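Local coordinates for protein SPD1 nuclease (Streptococcus pyogenes, PDB 2XGR) that probably hydrolyses DNA outside the cell as a metal-dependent endonuclease of the His-Me finger (beta-beta-alpha-metal) clan, at residues H84-V89 with V123-C128; N59-L64 with H77-D82; T141-T146 with N234-I239; G189-P194 with L241-G246. All coordinates share one frame; numbering follows the deposited sequence. Where two conformers were deposited one is given.

Contact 1: H84-V89 with V123-C128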
loop_
_atom_site.group_PDB
_atom_site.type_symbol
_atom_site.label_atom_id
_atom_site.label_comp_id
_atom_site.label_asym_id
_atom_site.label_seq_id
_atom_site.Cartn_x
_atom_site.Cartn_y
_atom_site.Cartn_z
ATOM N N HIS A 84 11.799 1.443 11.579
ATOM C CA HIS A 84 11.699 2.741 10.908
ATOM C C HIS A 84 10.312 3.326 10.882
ATOM O O HIS A 84 10.151 4.441 10.376
ATOM C CB HIS A 84 12.150 2.641 9.484
ATOM C CG HIS A 84 13.487 2.018 9.286
ATOM N ND1 HIS A 84 14.675 2.638 9.684
ATOM C CD2 HIS A 84 13.844 0.879 8.643
ATOM C CE1 HIS A 84 15.694 1.839 9.403
ATOM N NE2 HIS A 84 15.222 0.793 8.722
ATOM N N GLU A 85 9.321 2.607 11.395
ATOM C CA GLU A 85 7.965 3.027 11.311
ATOM C C GLU A 85 7.731 4.265 12.159
ATOM O O GLU A 85 8.439 4.485 13.063
ATOM C CB GLU A 85 6.994 1.935 11.806
ATOM C CG GLU A 85 6.827 0.772 10.898
ATOM C CD GLU A 85 5.709 -0.201 11.293
ATOM O OE1 GLU A 85 5.086 0.007 12.290
ATOM O OE2 GLU A 85 5.542 -1.212 10.642
ATOM N N THR A 86 6.695 5.019 11.810
ATOM C CA THR A 86 6.225 6.134 12.594
ATOM C C THR A 86 4.956 5.757 13.386
ATOM O O THR A 86 3.868 5.733 12.857
ATOM C CB THR A 86 5.977 7.313 11.626
ATOM O OG1 THR A 86 7.236 7.639 10.955
ATOM C CG2 THR A 86 5.499 8.508 12.400
ATOM N N LYS A 87 5.119 5.202 14.588
ATOM C CA LYS A 87 3.987 4.606 15.286
ATOM C C LYS A 87 3.491 5.696 16.216
ATOM O O LYS A 87 4.183 6.031 17.214
ATOM C CB LYS A 87 4.413 3.381 16.109
ATOM C CG LYS A 87 5.333 2.444 15.345
ATOM C CD LYS A 87 5.961 1.325 16.214
ATOM C CE LYS A 87 6.477 0.158 15.363
ATOM N NZ LYS A 87 7.266 -0.715 16.295
ATOM N N ASP A 88 2.576 6.497 15.679
ATOM C CA ASP A 88 2.031 7.638 16.458
ATOM C C ASP A 88 0.685 7.159 17.019
ATOM O O ASP A 88 -0.199 6.687 16.290
ATOM C CB ASP A 88 1.813 8.837 15.503
ATOM C CG ASP A 88 3.103 9.613 15.242
ATOM O OD1 ASP A 88 4.076 9.364 15.935
ATOM O OD2 ASP A 88 3.157 10.495 14.362
ATOM N N VAL A 89 0.490 7.378 18.309
ATOM C CA VAL A 89 -0.792 6.986 18.968
ATOM C C VAL A 89 -1.947 7.816 18.455
ATOM O O VAL A 89 -3.082 7.286 18.321
ATOM C CB VAL A 89 -0.640 7.154 20.507
ATOM C CG1 VAL A 89 -1.980 6.920 21.232
ATOM C CG2 VAL A 89 0.370 6.062 21.028
ATOM N N VAL A 123 1.031 4.966 0.447
ATOM C CA VAL A 123 1.687 4.173 1.498
ATOM C C VAL A 123 1.146 4.654 2.873
ATOM O O VAL A 123 1.194 5.844 3.159
ATOM C CB VAL A 123 3.208 4.303 1.413
ATOM C CG1 VAL A 123 3.873 3.711 2.708
ATOM C CG2 VAL A 123 3.757 3.499 0.218
ATOM N N GLY A 124 0.518 3.761 3.666
ATOM C CA GLY A 124 -0.082 4.226 4.928
ATOM C C GLY A 124 0.897 4.935 5.858
ATOM O O GLY A 124 2.136 4.665 5.908
ATOM N N TYR A 125 0.288 5.753 6.713
ATOM C CA TYR A 125 1.083 6.635 7.573
ATOM C C TYR A 125 2.125 5.946 8.433
ATOM O O TYR A 125 3.260 6.440 8.523
ATOM C CB TYR A 125 0.084 7.398 8.520
ATOM C CG TYR A 125 0.807 8.362 9.389
ATOM C CD1 TYR A 125 1.342 9.544 8.883
ATOM C CD2 TYR A 125 1.076 8.032 10.696
ATOM C CE1 TYR A 125 2.004 10.468 9.708
ATOM C CE2 TYR A 125 1.725 8.960 11.547
ATOM C CZ TYR A 125 2.242 10.124 11.019
ATOM O OH TYR A 125 2.920 11.017 11.839
ATOM N N GLN A 126 1.776 4.846 9.113
ATOM C CA GLN A 126 2.735 4.319 10.090
ATOM C C GLN A 126 3.931 3.692 9.396
ATOM O O GLN A 126 4.961 3.431 10.016
ATOM C CB GLN A 126 2.079 3.301 11.025
ATOM C CG GLN A 126 1.022 3.908 11.938
ATOM C CD GLN A 126 0.769 3.069 13.168
ATOM O OE1 GLN A 126 0.434 3.608 14.257
ATOM N NE2 GLN A 126 0.848 1.791 13.021
ATOM N N PHE A 127 3.868 3.536 8.073
ATOM C CA PHE A 127 5.062 3.089 7.372
ATOM C C PHE A 127 5.907 4.278 7.026
ATOM O O PHE A 127 7.111 4.252 7.207
ATOM C CB PHE A 127 4.736 2.319 6.070
ATOM C CG PHE A 127 4.062 0.984 6.304
ATOM C CD1 PHE A 127 4.298 0.239 7.496
ATOM C CD2 PHE A 127 3.262 0.428 5.336
ATOM C CE1 PHE A 127 3.707 -1.048 7.710
ATOM C CE2 PHE A 127 2.633 -0.836 5.543
ATOM C CZ PHE A 127 2.878 -1.585 6.707
ATOM N N CYS A 128 5.273 5.303 6.467
ATOM C CA CYS A 128 6.078 6.419 5.898
ATOM C C CYS A 128 6.134 7.707 6.733
ATOM O O CYS A 128 6.908 8.642 6.405
ATOM C CB CYS A 128 5.600 6.777 4.467
ATOM S SG CYS A 128 3.915 7.524 4.375
HETATM O O HOH W 1 8.339 6.064 9.060
#
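Thr-86 and Gln-126 join their backbones where the loop 84-89 passes the short helix 125-128. Thr-86 N donates to Gln-126 O over 3.0 Å, standing 35° out of the carbonyl plane, and Gln-126 CA returns a C-H...O contact to Thr-86 O. The tight part of the contact lies beside this bond. Glu-85 CB comes within 3.1 Å of Gln-126 O, and the extended Glu-85 chain then runs alongside Phe-127, pointing the same way. Glu-85 OE2 meets the edge of the Phe-127 ring, 3.5 Å from CE1 and in the ring plane, where the slightly positive ring hydrogens suit a carboxylate oxygen. Phe-127 also packs on Leu-167 of helix 160-173. A water bridges the two segments next to this: it takes a hydrogen bond from Thr-86 OG1 and donates to His-84 O and to Phe-127 O. A threonine fits there because its hydroxyl faces the water while its methyl CG2 leans on Tyr-125, 3.6 Å from OH.

The loose side belongs to the Gln-126 side chain, whose OE1 comes no nearer than 3.7 Å to Asp-88 O and lies 3.8 Å from CA of the exposed Lys-87. One firm link holds that end: with Tyr-125 CG anti to the backbone N (chi1 -178°), Tyr-125 OH donates to Asp-88 OD2 at 2.6 Å, on the anti side of the carboxylate. Gly-124 is the N-cap of the helix, which in sequence falls between strands 119-121 and 137-139, probably the two strands of the finger.

Glu-85 OE2, on a buried side chain, also lies close to Asp-168 OD1; like charges this near would be expected to raise the proton affinity of one of the two acids.

Contact 2: N59-L64 with H77-D82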
loop_
_atom_site.group_PDB
_atom_site.type_symbol
_atom_site.label_atom_id
_atom_site.label_comp_id
_atom_site.label_asym_id
_atom_site.label_seq_id
_atom_site.Cartn_x
_atom_site.Cartn_y
_atom_site.Cartn_z
ATOM N N ASN A 59 19.223 0.518 3.917
ATOM C CA ASN A 59 18.807 1.765 4.576
ATOM C C ASN A 59 17.336 1.962 4.236
ATOM O O ASN A 59 16.916 1.586 3.138
ATOM C CB ASN A 59 19.601 2.980 4.036
ATOM C CG ASN A 59 21.082 2.913 4.410
ATOM O OD1 ASN A 59 21.930 2.980 3.553
ATOM N ND2 ASN A 59 21.362 2.807 5.654
ATOM N N TYR A 60 16.602 2.577 5.156
ATOM C CA TYR A 60 15.217 3.007 4.875
ATOM C C TYR A 60 15.244 3.921 3.645
ATOM O O TYR A 60 16.084 4.848 3.584
ATOM C CB TYR A 60 14.733 3.806 6.086
ATOM C CG TYR A 60 13.404 4.507 5.895
ATOM C CD1 TYR A 60 12.216 3.835 6.211
ATOM C CD2 TYR A 60 13.333 5.753 5.258
ATOM C CE1 TYR A 60 11.016 4.451 6.120
ATOM C CE2 TYR A 60 12.071 6.386 5.104
ATOM C CZ TYR A 60 10.948 5.724 5.519
ATOM O OH TYR A 60 9.724 6.363 5.393
ATOM N N GLN A 61 14.246 3.758 2.761
ATOM C CA GLN A 61 14.085 4.649 1.609
ATOM C C GLN A 61 12.604 4.877 1.367
ATOM O O GLN A 61 11.805 3.899 1.450
ATOM C CB GLN A 61 14.555 3.960 0.312
ATOM C CG GLN A 61 15.963 3.468 0.277
ATOM C CD GLN A 61 16.170 2.450 -0.836
ATOM O OE1 GLN A 61 16.054 2.779 -2.017
ATOM N NE2 GLN A 61 16.568 1.262 -0.468
ATOM N N LEU A 62 12.243 6.092 0.968
ATOM C CA LEU A 62 10.892 6.367 0.512
ATOM C C LEU A 62 11.048 7.152 -0.769
ATOM O O LEU A 62 11.721 8.149 -0.807
ATOM C CB LEU A 62 10.158 7.178 1.566
ATOM C CG LEU A 62 8.777 7.722 1.187
ATOM C CD1 LEU A 62 7.806 6.534 1.040
ATOM C CD2 LEU A 62 8.303 8.699 2.272
ATOM N N GLN A 63 10.482 6.619 -1.841
ATOM C CA GLN A 63 10.536 7.298 -3.137
ATOM C C GLN A 63 9.114 7.663 -3.566
ATOM O O GLN A 63 8.263 6.787 -3.617
ATOM C CB GLN A 63 11.277 6.357 -4.102
ATOM C CG GLN A 63 11.726 7.106 -5.378
ATOM C CD GLN A 63 13.021 6.551 -6.018
ATOM O OE1 GLN A 63 13.244 6.810 -7.205
ATOM N NE2 GLN A 63 13.844 5.777 -5.275
ATOM N N LEU A 64 8.859 8.923 -3.934
ATOM C CA LEU A 64 7.526 9.338 -4.301
ATOM C C LEU A 64 7.529 9.696 -5.777
ATOM O O LEU A 64 8.332 10.515 -6.188
ATOM C CB LEU A 64 7.135 10.567 -3.502
ATOM C CG LEU A 64 7.048 10.370 -1.965
ATOM C CD1 LEU A 64 6.707 11.703 -1.227
ATOM C CD2 LEU A 64 6.051 9.261 -1.674
ATOM N N HIS A 77 6.651 4.487 -2.898
ATOM C CA HIS A 77 7.422 3.240 -2.853
ATOM C C HIS A 77 8.346 3.293 -1.643
ATOM O O HIS A 77 9.139 4.251 -1.491
ATOM C CB HIS A 77 8.239 3.092 -4.120
ATOM C CG HIS A 77 8.642 1.671 -4.465
ATOM N ND1 HIS A 77 8.773 0.635 -3.564
ATOM C CD2 HIS A 77 9.066 1.183 -5.667
ATOM C CE1 HIS A 77 9.161 -0.475 -4.224
ATOM N NE2 HIS A 77 9.381 -0.137 -5.489
ATOM N N ILE A 78 8.181 2.348 -0.708
ATOM C CA ILE A 78 9.012 2.376 0.503
ATOM C C ILE A 78 9.800 1.079 0.640
ATOM O O ILE A 78 9.372 -0.001 0.169
ATOM C CB ILE A 78 8.089 2.655 1.730
ATOM C CG1 ILE A 78 8.894 3.072 2.992
ATOM C CG2 ILE A 78 7.127 1.448 2.036
ATOM C CD1 ILE A 78 7.932 3.661 4.117
ATOM N N GLN A 79 10.934 1.164 1.321
ATOM C CA GLN A 79 11.617 -0.071 1.700
ATOM C C GLN A 79 12.076 0.162 3.148
ATOM O O GLN A 79 12.764 1.160 3.431
ATOM C CB GLN A 79 12.749 -0.364 0.694
ATOM C CG GLN A 79 13.315 -1.778 0.925
ATOM C CD GLN A 79 14.379 -2.128 -0.054
ATOM O OE1 GLN A 79 15.562 -2.198 0.331
ATOM N NE2 GLN A 79 13.998 -2.319 -1.338
ATOM N N LEU A 80 11.541 -0.638 4.081
ATOM C CA LEU A 80 11.755 -0.294 5.518
ATOM C C LEU A 80 11.829 -1.542 6.371
ATOM O O LEU A 80 11.358 -2.640 5.941
ATOM C CB LEU A 80 10.632 0.683 6.030
ATOM C CG LEU A 80 9.293 0.008 6.432
ATOM C CD1 LEU A 80 8.439 0.908 7.351
ATOM C CD2 LEU A 80 8.453 -0.425 5.099
ATOM N N GLN A 81 12.353 -1.366 7.592
ATOM C CA GLN A 81 12.126 -2.320 8.692
ATOM C C GLN A 81 11.156 -1.791 9.715
ATOM O O GLN A 81 10.851 -0.602 9.780
ATOM C CB GLN A 81 13.483 -2.653 9.394
ATOM C CG GLN A 81 14.571 -3.145 8.403
ATOM C CD GLN A 81 15.876 -3.375 9.176
ATOM O OE1 GLN A 81 16.375 -2.449 9.786
ATOM N NE2 GLN A 81 16.413 -4.572 9.126
ATOM N N ASP A 82 10.767 -2.695 10.625
ATOM C CA ASP A 82 9.832 -2.362 11.691
ATOM C C ASP A 82 10.356 -1.145 12.472
ATOM O O ASP A 82 9.580 -0.219 12.775
ATOM C CB ASP A 82 9.714 -3.532 12.658
ATOM C CG ASP A 82 8.799 -3.220 13.852
ATOM O OD1 ASP A 82 7.613 -3.039 13.684
ATOM O OD2 ASP A 82 9.299 -3.088 14.957
HETATM O O HOH W 2 17.290 -0.949 1.665
#
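His-77, Gln-79 and Gln-61 bury the most surface between strand segments 61-64 and 77-80, which run antiparallel with axes 4.7 Å apart. His-77 pairs with Gln-63 through two backbone bonds: Gln-63 N to His-77 O is short, 2.7 Å, and nearly straight at 175°, while His-77 N to Gln-63 O is more bent. Imidazole CG is anti to the backbone N (chi1 -157°), and the ring turns away from Gln-63; its NE2 bonds to Lys-52 O.

Gln-79 and Gln-61 form the second hydrogen-bonded pair, with Gln-61 N to Gln-79 O at 3.1 Å and Gln-79 N to Gln-61 O at 2.9 Å. Their side chains leave the same face side by side, pointing the same way, but the amide planes are 66° apart and Gln-61 NE2 stays 3.7 Å from Gln-79 OE1. A water joins them instead, donating to Gln-79 OE1 and to Asn-59 O and accepting weakly from Gln-61 NE2. Glutamine suits both places because each amide has further work: Gln-61 NE2 bonds to Pro-55 O, and Gln-79 NE2 to Asp-180 OD2 and Leu-54 O.

On the other face Leu-62 CD1 lies 4.0 Å from Ile-78 CB at the non-hydrogen-bonded pair, and both residues touch Cys-128 of helix 125-128. Before the strand begins, Tyr-60 CD1 comes 3.5 Å from Leu-80 CB.

Strand 76-80 bonds onward to strand 178-186, and the whole is a beta hairpin at the margin of the large antiparallel sheet of this endonuclease fold.

Contact 3: T141-T146 with N234-I239; sequences TAWLNT and NSAPNI
Thr-141 meets both Asn-234 and Ser-235, and the polar bonds of the contact gather on it. Its backbone N donates to Asn-234 OD1 at 3.0 Å, almost straight at 170° and in the plane of the amide carbonyl. Its hydroxyl donates to Ser-235 O over 2.8 Å, from well above that carbonyl's plane. The same OG1 accepts from Leu-144 N at 2.9 Å, the N-cap bond of helix 142-146. Threonine fits because chi1 (67°) sets OG1 between the backbone N and the carbonyl carbon, where it can both receive the helix N-H and donate its own O-H to the loop. Asn-234 is held at its other end too: ND2 donates to Pro-194 O and Ala-139 O.

Apolar contacts continue along the helix. Leu-144 CD2 packs across Asn-234, 3.6 Å from its CA, and Trp-143 CB lies 3.6 Å from Ala-236 CB, whose small size lets the loop come in close.

The third kind is CH-pi. Pro-237 sets CD over the face of the Trp-143 indole, 3.5 Å from the centroid of the five-membered ring and 16° off its normal, with CG over the six-membered part. NE1 bonds to Glu-158.

Strands 119-121 and 137-139 followed by helix 142-146 are consistent with the beta-beta-alpha-metal finger of this nuclease clan, in which case the loop 234-239 is fastened to the start of the finger's helix.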
loop_
_atom_site.group_PDB
_atom_site.type_symbol
_atom_site.label_atom_id
_atom_site.label_comp_id
_atom_site.label_asym_id
_atom_site.label_seq_id
_atom_site.Cartn_x
_atom_site.Cartn_y
_atom_site.Cartn_z
ATOM N N THR A 141 -12.284 6.366 -1.529
ATOM C CA THR A 141 -13.427 5.995 -0.685
ATOM C C THR A 141 -12.992 5.539 0.699
ATOM O O THR A 141 -11.895 5.018 0.885
ATOM C CB THR A 141 -14.334 4.927 -1.287
ATOM O OG1 THR A 141 -13.659 3.669 -1.371
ATOM C CG2 THR A 141 -14.855 5.381 -2.731
ATOM N N ALA A 142 -13.870 5.769 1.685
ATOM C CA ALA A 142 -13.608 5.236 3.054
ATOM C C ALA A 142 -13.559 3.722 3.033
ATOM O O ALA A 142 -12.687 3.132 3.672
ATOM C CB ALA A 142 -14.790 5.741 4.008
ATOM N N TRP A 143 -14.397 3.092 2.192
ATOM C CA TRP A 143 -14.383 1.663 1.972
ATOM C C TRP A 143 -12.980 1.187 1.548
ATOM O O TRP A 143 -12.428 0.246 2.158
ATOM C CB TRP A 143 -15.471 1.265 0.899
ATOM C CG TRP A 143 -15.652 -0.187 0.700
ATOM C CD1 TRP A 143 -15.187 -0.930 -0.349
ATOM C CD2 TRP A 143 -16.423 -1.072 1.502
ATOM N NE1 TRP A 143 -15.559 -2.242 -0.206
ATOM C CE2 TRP A 143 -16.343 -2.355 0.908
ATOM C CE3 TRP A 143 -17.213 -0.899 2.649
ATOM C CZ2 TRP A 143 -17.005 -3.462 1.430
ATOM C CZ3 TRP A 143 -17.879 -2.006 3.152
ATOM C CH2 TRP A 143 -17.735 -3.265 2.573
ATOM N N LEU A 144 -12.397 1.838 0.543
ATOM C CA LEU A 144 -11.050 1.421 0.072
ATOM C C LEU A 144 -10.006 1.708 1.167
ATOM O O LEU A 144 -9.073 0.939 1.392
ATOM C CB LEU A 144 -10.674 2.181 -1.196
ATOM C CG LEU A 144 -9.246 1.867 -1.677
ATOM C CD1 LEU A 144 -8.960 0.384 -1.832
ATOM C CD2 LEU A 144 -9.051 2.603 -3.015
ATOM N N ASN A 145 -10.160 2.842 1.832
ATOM C CA ASN A 145 -9.126 3.271 2.764
ATOM C C ASN A 145 -9.054 2.345 4.020
ATOM O O ASN A 145 -8.030 1.708 4.306
ATOM C CB ASN A 145 -9.363 4.730 3.150
ATOM C CG ASN A 145 -8.330 5.257 4.190
ATOM O OD1 ASN A 145 -7.134 5.223 3.963
ATOM N ND2 ASN A 145 -8.839 5.846 5.284
ATOM N N THR A 146 -10.142 2.269 4.762
ATOM C CA THR A 146 -10.112 1.417 5.976
ATOM C C THR A 146 -11.164 0.306 5.948
ATOM O O THR A 146 -11.313 -0.408 6.978
ATOM C CB THR A 146 -10.387 2.267 7.269
ATOM O OG1 THR A 146 -11.571 3.048 7.044
ATOM C CG2 THR A 146 -9.252 3.186 7.648
ATOM N N ASN A 234 -11.336 1.370 -6.283
ATOM C CA ASN A 234 -11.618 2.600 -5.568
ATOM C C ASN A 234 -13.112 2.909 -5.805
ATOM O O ASN A 234 -13.468 3.668 -6.727
ATOM C CB ASN A 234 -10.736 3.736 -6.049
ATOM C CG ASN A 234 -10.804 4.977 -5.167
ATOM O OD1 ASN A 234 -11.368 4.942 -4.048
ATOM N ND2 ASN A 234 -10.154 6.046 -5.611
ATOM N N SER A 235 -13.954 2.268 -4.991
ATOM C CA SER A 235 -15.414 2.391 -5.029
ATOM C C SER A 235 -15.958 2.060 -3.639
ATOM O O SER A 235 -15.183 1.692 -2.729
ATOM C CB SER A 235 -15.986 1.408 -6.090
ATOM O OG SER A 235 -15.659 0.077 -5.750
ATOM N N ALA A 236 -17.276 2.094 -3.483
ATOM C CA ALA A 236 -17.870 1.682 -2.204
ATOM C C ALA A 236 -19.291 1.225 -2.456
ATOM O O ALA A 236 -19.943 1.766 -3.361
ATOM C CB ALA A 236 -17.896 2.839 -1.229
ATOM N N PRO A 237 -19.779 0.289 -1.632
ATOM C CA PRO A 237 -21.073 -0.353 -1.855
ATOM C C PRO A 237 -22.220 0.621 -2.097
ATOM O O PRO A 237 -23.085 0.344 -2.942
ATOM C CB PRO A 237 -21.292 -1.098 -0.555
ATOM C CG PRO A 237 -19.906 -1.504 -0.177
ATOM C CD PRO A 237 -19.069 -0.326 -0.498
ATOM N N ASN A 238 -22.264 1.720 -1.366
ATOM C CA ASN A 238 -23.527 2.523 -1.310
ATOM C C ASN A 238 -23.450 3.841 -2.063
ATOM O O ASN A 238 -24.212 4.780 -1.767
ATOM C CB ASN A 238 -23.837 2.873 0.145
ATOM C CG ASN A 238 -22.596 3.346 0.905
ATOM O OD1 ASN A 238 -22.700 3.853 2.032
ATOM N ND2 ASN A 238 -21.410 3.151 0.305
ATOM N N ILE A 239 -22.454 3.959 -2.936
ATOM C CA ILE A 239 -22.050 5.255 -3.433
ATOM C C ILE A 239 -21.730 5.137 -4.913
ATOM O O ILE A 239 -21.311 4.068 -5.382
ATOM C CB ILE A 239 -20.838 5.774 -2.664
ATOM C CG1 ILE A 239 -21.272 6.424 -1.347
ATOM C CG2 ILE A 239 -20.046 6.754 -3.474
ATOM C CD1 ILE A 239 -20.088 6.628 -0.371
#

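Contact 4: G189-P194 with L241-G246; sequences GNEVVP and LDYLNG
Val-193 and Val-192 dock on Tyr-243 at the turn of the beta hairpin made by strands 240-242 and 247-249. The backbone hydrogen bonds meet on one atom. Tyr-243 O accepts from Val-193 N at 3.1 Å, with a fairly straight angle of 162°, and also takes a weak bond from Val-192 N. Inside the hairpin the turn is closed by Gly-246 N to Asp-242 O, 2.7 Å, while Asp-242 OD1 accepts weakly from Leu-244 N and Asn-245 N.

The charged contact is made by Glu-191, which brings OE1 to 3.3 Å from Tyr-243 CB, its carboxylate plane turned 30° from the ring; the same oxygen forms a salt bridge with Arg-195. That arginine also makes a cation-pi contact with the tyrosine ring, so Arg-195 ties the acid to the ring. The phenol OH bonds to Asn-234 O, which suits tyrosine here: an apolar ring with a polar end.

Apolar contacts fill the rest. Val-193 CG1 lies 3.6 Å from Tyr-243 CD1, and from the tyrosine's own segment Leu-241 CB sits above one face of the ring, offset toward its rim. On the more exposed side Leu-244 CD1 rests 3.9 Å from Asn-190 CB. Val-193 CG1 is anti to the backbone N (chi1 -179°), and the other methyl turns to the glycine of the hairpin's turn, whose positive phi suits that residue: Val-193 CG2 stands 3.5 Å from Gly-246 CA.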
loop_
_atom_site.group_PDB
_atom_site.type_symbol
_atom_site.label_atom_id
_atom_site.label_comp_id
_atom_site.label_asym_id
_atom_site.label_seq_id
_atom_site.Cartn_x
_atom_site.Cartn_y
_atom_site.Cartn_z
ATOM N N GLY A 189 -7.723 8.158 -18.405
ATOM C CA GLY A 189 -7.921 9.479 -19.071
ATOM C C GLY A 189 -7.625 10.671 -18.182
ATOM O O GLY A 189 -6.550 10.732 -17.575
ATOM N N ASN A 190 -8.536 11.656 -18.129
ATOM C CA ASN A 190 -8.378 12.861 -17.304
ATOM C C ASN A 190 -8.862 12.747 -15.839
ATOM O O ASN A 190 -8.892 13.744 -15.133
ATOM C CB ASN A 190 -9.201 14.004 -17.933
ATOM C CG ASN A 190 -8.705 14.360 -19.304
ATOM O OD1 ASN A 190 -7.500 14.434 -19.521
ATOM N ND2 ASN A 190 -9.627 14.508 -20.256
ATOM N N GLU A 191 -9.309 11.559 -15.433
ATOM C CA GLU A 191 -9.970 11.407 -14.149
ATOM C C GLU A 191 -8.957 11.694 -13.036
ATOM O O GLU A 191 -7.829 11.180 -13.073
ATOM C CB GLU A 191 -10.520 9.983 -14.018
ATOM C CG GLU A 191 -11.679 9.679 -15.019
ATOM C CD GLU A 191 -12.075 8.267 -15.025
ATOM O OE1 GLU A 191 -11.630 7.461 -14.142
ATOM O OE2 GLU A 191 -12.916 7.888 -15.855
ATOM N N VAL A 192 -9.421 12.427 -12.013
ATOM C CA VAL A 192 -8.499 12.792 -10.947
ATOM C C VAL A 192 -8.579 11.738 -9.824
ATOM O O VAL A 192 -7.703 11.732 -8.966
ATOM C CB VAL A 192 -8.729 14.224 -10.386
ATOM C CG1 VAL A 192 -8.559 15.269 -11.501
ATOM C CG2 VAL A 192 -10.080 14.327 -9.752
ATOM N N VAL A 193 -9.622 10.901 -9.817
ATOM C CA VAL A 193 -9.796 9.843 -8.813
ATOM C C VAL A 193 -9.320 8.581 -9.492
ATOM O O VAL A 193 -9.860 8.159 -10.540
ATOM C CB VAL A 193 -11.337 9.670 -8.462
ATOM C CG1 VAL A 193 -11.568 8.558 -7.357
ATOM C CG2 VAL A 193 -11.920 10.953 -8.038
ATOM N N PRO A 194 -8.326 7.867 -8.891
ATOM C CA PRO A 194 -7.996 6.571 -9.528
ATOM C C PRO A 194 -9.110 5.560 -9.435
ATOM O O PRO A 194 -9.753 5.464 -8.429
ATOM C CB PRO A 194 -6.752 6.050 -8.718
ATOM C CG PRO A 194 -6.891 6.745 -7.345
ATOM C CD PRO A 194 -7.705 8.058 -7.569
ATOM N N LEU A 241 -19.363 7.251 -7.641
ATOM C CA LEU A 241 -18.323 8.257 -7.690
ATOM C C LEU A 241 -18.312 8.921 -9.048
ATOM O O LEU A 241 -18.473 8.266 -10.025
ATOM C CB LEU A 241 -16.925 7.653 -7.434
ATOM C CG LEU A 241 -16.736 6.946 -6.087
ATOM C CD1 LEU A 241 -15.385 6.258 -6.011
ATOM C CD2 LEU A 241 -16.868 7.972 -4.960
ATOM N N ASP A 242 -18.061 10.204 -9.035
ATOM C CA ASP A 242 -17.581 10.982 -10.176
ATOM C C ASP A 242 -16.041 10.995 -10.142
ATOM O O ASP A 242 -15.395 11.864 -9.485
ATOM C CB ASP A 242 -18.153 12.397 -10.149
ATOM C CG ASP A 242 -17.563 13.319 -11.270
ATOM O OD1 ASP A 242 -16.805 12.783 -12.119
ATOM O OD2 ASP A 242 -17.867 14.553 -11.282
ATOM N N TYR A 243 -15.495 10.097 -10.968
ATOM C CA TYR A 243 -14.002 9.897 -11.083
ATOM C C TYR A 243 -13.324 11.067 -11.731
ATOM O O TYR A 243 -12.126 11.390 -11.497
ATOM C CB TYR A 243 -13.590 8.561 -11.725
ATOM C CG TYR A 243 -14.016 7.344 -10.978
ATOM C CD1 TYR A 243 -13.157 6.748 -10.014
ATOM C CD2 TYR A 243 -15.253 6.746 -11.203
ATOM C CE1 TYR A 243 -13.565 5.693 -9.275
ATOM C CE2 TYR A 243 -15.649 5.589 -10.476
ATOM C CZ TYR A 243 -14.791 5.108 -9.471
ATOM O OH TYR A 243 -15.134 3.973 -8.781
ATOM N N LEU A 244 -14.118 11.811 -12.519
ATOM C CA LEU A 244 -13.568 12.941 -13.150
ATOM C C LEU A 244 -13.412 14.155 -12.256
ATOM O O LEU A 244 -12.416 14.883 -12.348
ATOM C CB LEU A 244 -14.362 13.231 -14.435
ATOM C CG LEU A 244 -13.873 14.223 -15.453
ATOM C CD1 LEU A 244 -12.487 13.902 -15.897
ATOM C CD2 LEU A 244 -14.815 14.127 -16.652
ATOM N N ASN A 245 -14.388 14.405 -11.374
ATOM C CA ASN A 245 -14.404 15.636 -10.619
ATOM C C ASN A 245 -14.125 15.400 -9.141
ATOM O O ASN A 245 -13.827 16.339 -8.399
ATOM C CB ASN A 245 -15.748 16.361 -10.833
ATOM C CG ASN A 245 -15.958 16.775 -12.327
ATOM O OD1 ASN A 245 -15.211 17.626 -12.832
ATOM N ND2 ASN A 245 -16.916 16.133 -13.035
ATOM N N GLY A 246 -14.201 14.136 -8.722
ATOM C CA GLY A 246 -13.794 13.795 -7.362
ATOM C C GLY A 246 -14.918 14.078 -6.368
ATOM O O GLY A 246 -14.683 14.666 -5.325
#

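The contacts form two pairs at different ends of the molecule. Contacts 2 and 1 come first along the chain, one closing before the other opens; their centres are 11 Å apart and they touch, because the hairpin strand 76-80 leads into the loop 84-89 and lies against helix 125-128. Contacts 3 and 4 have centres 14 Å apart, and their segments alternate in sequence, with Asn-234 meeting Pro-194 and Tyr-243. The centres of contacts 2 and 3 are about 27 Å apart, on opposite sides of the chain's centre. In sequence, helix 125-128 falls between strands 119-121 and 137-139 and helix 142-146 follows, so contacts 1 and 3 each join a different part of the probable finger region to other parts of the chain.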